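Local structure of FMN-dependent NADH-azoreductase 1 (Bacillus anthracis, 3U7I) at the interface of chains A and B. The protein uses FMN and NADH to cleave the azo bond of aromatic azo compounds reductively, giving the corresponding amines, and probably also reduces quinones. Sequence-based numbering; all coordinates share one arbitrary frame. Chains: chain A/B, FMN-dependent NADH-azoreductase 1.

The interface of chains A and B. Residues chain A 165, 168-169, 172-173; chain B 106-108, 163, 165.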
loop_
_atom_site.group_PDB
_atom_site.type_symbol
_atom_site.label_atom_id
_atom_site.label_comp_id
_atom_site.label_asym_id
_atom_site.label_seq_id
_atom_site.Cartn_x
_atom_site.Cartn_y
_atom_site.Cartn_z
ATOM N N TYR A 165 -8.842 4.213 0.989
ATOM C CA TYR A 165 -7.786 4.297 -0.024
ATOM C C TYR A 165 -7.565 3.039 -0.835
ATOM O O TYR A 165 -6.957 3.100 -1.909
ATOM C CB TYR A 165 -6.480 4.782 0.582
ATOM C CG TYR A 165 -6.603 6.194 1.086
ATOM C CD1 TYR A 165 -6.758 7.259 0.208
ATOM C CD2 TYR A 165 -6.594 6.461 2.446
ATOM C CE1 TYR A 165 -6.888 8.562 0.676
ATOM C CE2 TYR A 165 -6.720 7.748 2.922
ATOM C CZ TYR A 165 -6.862 8.794 2.035
ATOM O OH TYR A 165 -6.978 10.065 2.537
ATOM N N LYS A 168 -10.215 3.747 -3.625
ATOM C CA LYS A 168 -9.745 4.932 -4.335
ATOM C C LYS A 168 -8.524 4.592 -5.188
ATOM O O LYS A 168 -8.487 4.916 -6.383
ATOM C CB LYS A 168 -9.445 6.078 -3.361
ATOM C CG LYS A 168 -10.688 6.708 -2.761
ATOM C CD LYS A 168 -10.310 7.737 -1.703
ATOM C CE LYS A 168 -11.539 8.407 -1.124
ATOM N NZ LYS A 168 -11.156 9.668 -0.450
ATOM N N TYR A 169 -7.546 3.911 -4.593
ATOM C CA TYR A 169 -6.337 3.540 -5.320
ATOM C C TYR A 169 -6.641 2.578 -6.470
ATOM O O TYR A 169 -6.253 2.831 -7.615
ATOM C CB TYR A 169 -5.300 2.927 -4.385
ATOM C CG TYR A 169 -4.051 2.419 -5.090
ATOM C CD1 TYR A 169 -3.054 3.298 -5.503
ATOM C CD2 TYR A 169 -3.868 1.063 -5.337
ATOM C CE1 TYR A 169 -1.905 2.834 -6.142
ATOM C CE2 TYR A 169 -2.727 0.591 -5.970
ATOM C CZ TYR A 169 -1.749 1.476 -6.371
ATOM O OH TYR A 169 -0.611 1.001 -7.007
ATOM N N ALA A 172 -8.605 4.204 -9.319
ATOM C CA ALA A 172 -7.700 5.138 -10.000
ATOM C C ALA A 172 -6.700 4.424 -10.910
ATOM O O ALA A 172 -6.488 4.828 -12.050
ATOM C CB ALA A 172 -6.952 5.991 -8.970
HETATM N N MSE A 173 -6.083 3.364 -10.395
HETATM C CA MSE A 173 -5.039 2.664 -11.131
HETATM C C MSE A 173 -5.595 1.934 -12.339
HETATM O O MSE A 173 -5.029 1.992 -13.435
HETATM C CB MSE A 173 -4.291 1.686 -10.222
HETATM C CG MSE A 173 -3.451 2.376 -9.161
HETATM SE SE MSE A 173 -2.135 3.664 -9.841
HETATM C CE MSE A 173 -3.174 5.330 -9.747
ATOM N N ASN B 106 4.358 3.571 -8.341
ATOM C CA ASN B 106 2.976 3.158 -8.569
ATOM C C ASN B 106 1.954 3.776 -7.597
ATOM O O ASN B 106 0.996 3.123 -7.181
ATOM C CB ASN B 106 2.894 1.635 -8.621
ATOM C CG ASN B 106 3.696 1.072 -9.775
ATOM O OD1 ASN B 106 3.774 1.689 -10.837
ATOM N ND2 ASN B 106 4.317 -0.083 -9.567
ATOM N N PHE B 107 2.200 5.041 -7.248
ATOM C CA PHE B 107 1.220 5.936 -6.628
ATOM C C PHE B 107 0.713 5.523 -5.254
ATOM O O PHE B 107 -0.390 5.921 -4.865
ATOM C CB PHE B 107 0.035 6.178 -7.567
ATOM C CG PHE B 107 0.439 6.641 -8.938
ATOM C CD1 PHE B 107 0.744 7.970 -9.172
ATOM C CD2 PHE B 107 0.523 5.741 -9.990
ATOM C CE1 PHE B 107 1.119 8.398 -10.435
ATOM C CE2 PHE B 107 0.899 6.155 -11.252
ATOM C CZ PHE B 107 1.195 7.488 -11.480
ATOM N N ASN B 108 1.497 4.727 -4.527
ATOM C CA ASN B 108 1.119 4.311 -3.166
ATOM C C ASN B 108 2.372 4.062 -2.346
ATOM O O ASN B 108 3.480 4.051 -2.889
ATOM C CB ASN B 108 0.254 3.038 -3.193
ATOM C CG ASN B 108 -0.829 3.019 -2.105
ATOM O OD1 ASN B 108 -0.649 3.548 -0.993
ATOM N ND2 ASN B 108 -1.963 2.387 -2.424
ATOM N N VAL B 163 -3.919 11.380 -7.486
ATOM C CA VAL B 163 -3.535 9.972 -7.293
ATOM C C VAL B 163 -2.270 9.775 -6.459
ATOM O O VAL B 163 -1.680 8.693 -6.451
ATOM C CB VAL B 163 -3.403 9.208 -8.641
ATOM C CG1 VAL B 163 -4.717 9.250 -9.383
ATOM C CG2 VAL B 163 -2.278 9.779 -9.495
ATOM N N TYR B 165 -1.462 8.779 -3.634
ATOM C CA TYR B 165 -2.034 8.078 -2.486
ATOM C C TYR B 165 -1.028 7.757 -1.396
ATOM O O TYR B 165 -1.410 7.563 -0.248
ATOM C CB TYR B 165 -2.809 6.833 -2.921
ATOM C CG TYR B 165 -4.066 7.200 -3.663
ATOM C CD1 TYR B 165 -5.083 7.908 -3.024
ATOM C CD2 TYR B 165 -4.231 6.871 -5.007
ATOM C CE1 TYR B 165 -6.232 8.268 -3.694
ATOM C CE2 TYR B 165 -5.383 7.229 -5.687
ATOM C CZ TYR B 165 -6.381 7.919 -5.018
ATOM O OH TYR B 165 -7.527 8.280 -5.685
#
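A:Tyr169 reaches from helix 165-177 of one flavodoxin-like subunit into the loop 106-108 of the other, in part of the two-fold interface of this azoreductase homodimer. A polar link is made at its tip: the phenol OH donates a hydrogen bond to the backbone carbonyl O of B:Asn106 at 2.7 Å. The donor lies in the carbonyl plane, at a C=O...donor angle of 156°, and the acceptor in turn sits at the edge of the phenol ring, in the ring plane. CG of A:Tyr169 stands anti to its backbone N (chi1 176°), which swings the ring off the helix toward this loop.

The same ring is held between two layers. On one face lies the side-chain amide of B:Asn108, its ND2 3.3 Å above the ring plane and shifted toward the rim, with amide and ring planes 56° apart. This is a tilted approach of the amide nitrogen over the aromatic face. The opposite face rests on CG of A:Met173, one turn further along the same helix, so a neighbour within the chain backs the ring against its partner.

Apolar contacts continue along the helix. B:Tyr165, beginning the twin helix, turns one face of its ring to the backbone of the A helix, with A:Tyr169 N above it toward the rim: CD2 meets the edge of A:Tyr169 at CD1 (3.8 Å), while CE2 touches the methyl CB of A:Ala172 (3.8 Å). Its other edge runs past CB of A:Lys168, and CD1 meets CD1 of its own symmetry mate, A:Tyr165, at 3.7 Å, the two side chains crossing obliquely near the dimer axis. Further along, the selenomethionine A:Met173, its chain bent at its second and third torsions, brings SE to CD2 of B:Phe107 at 3.4 Å. Its terminal CE also reaches CB of B:Val163, whose CG1 packs against CB of A:Ala172 at 4.0 Å.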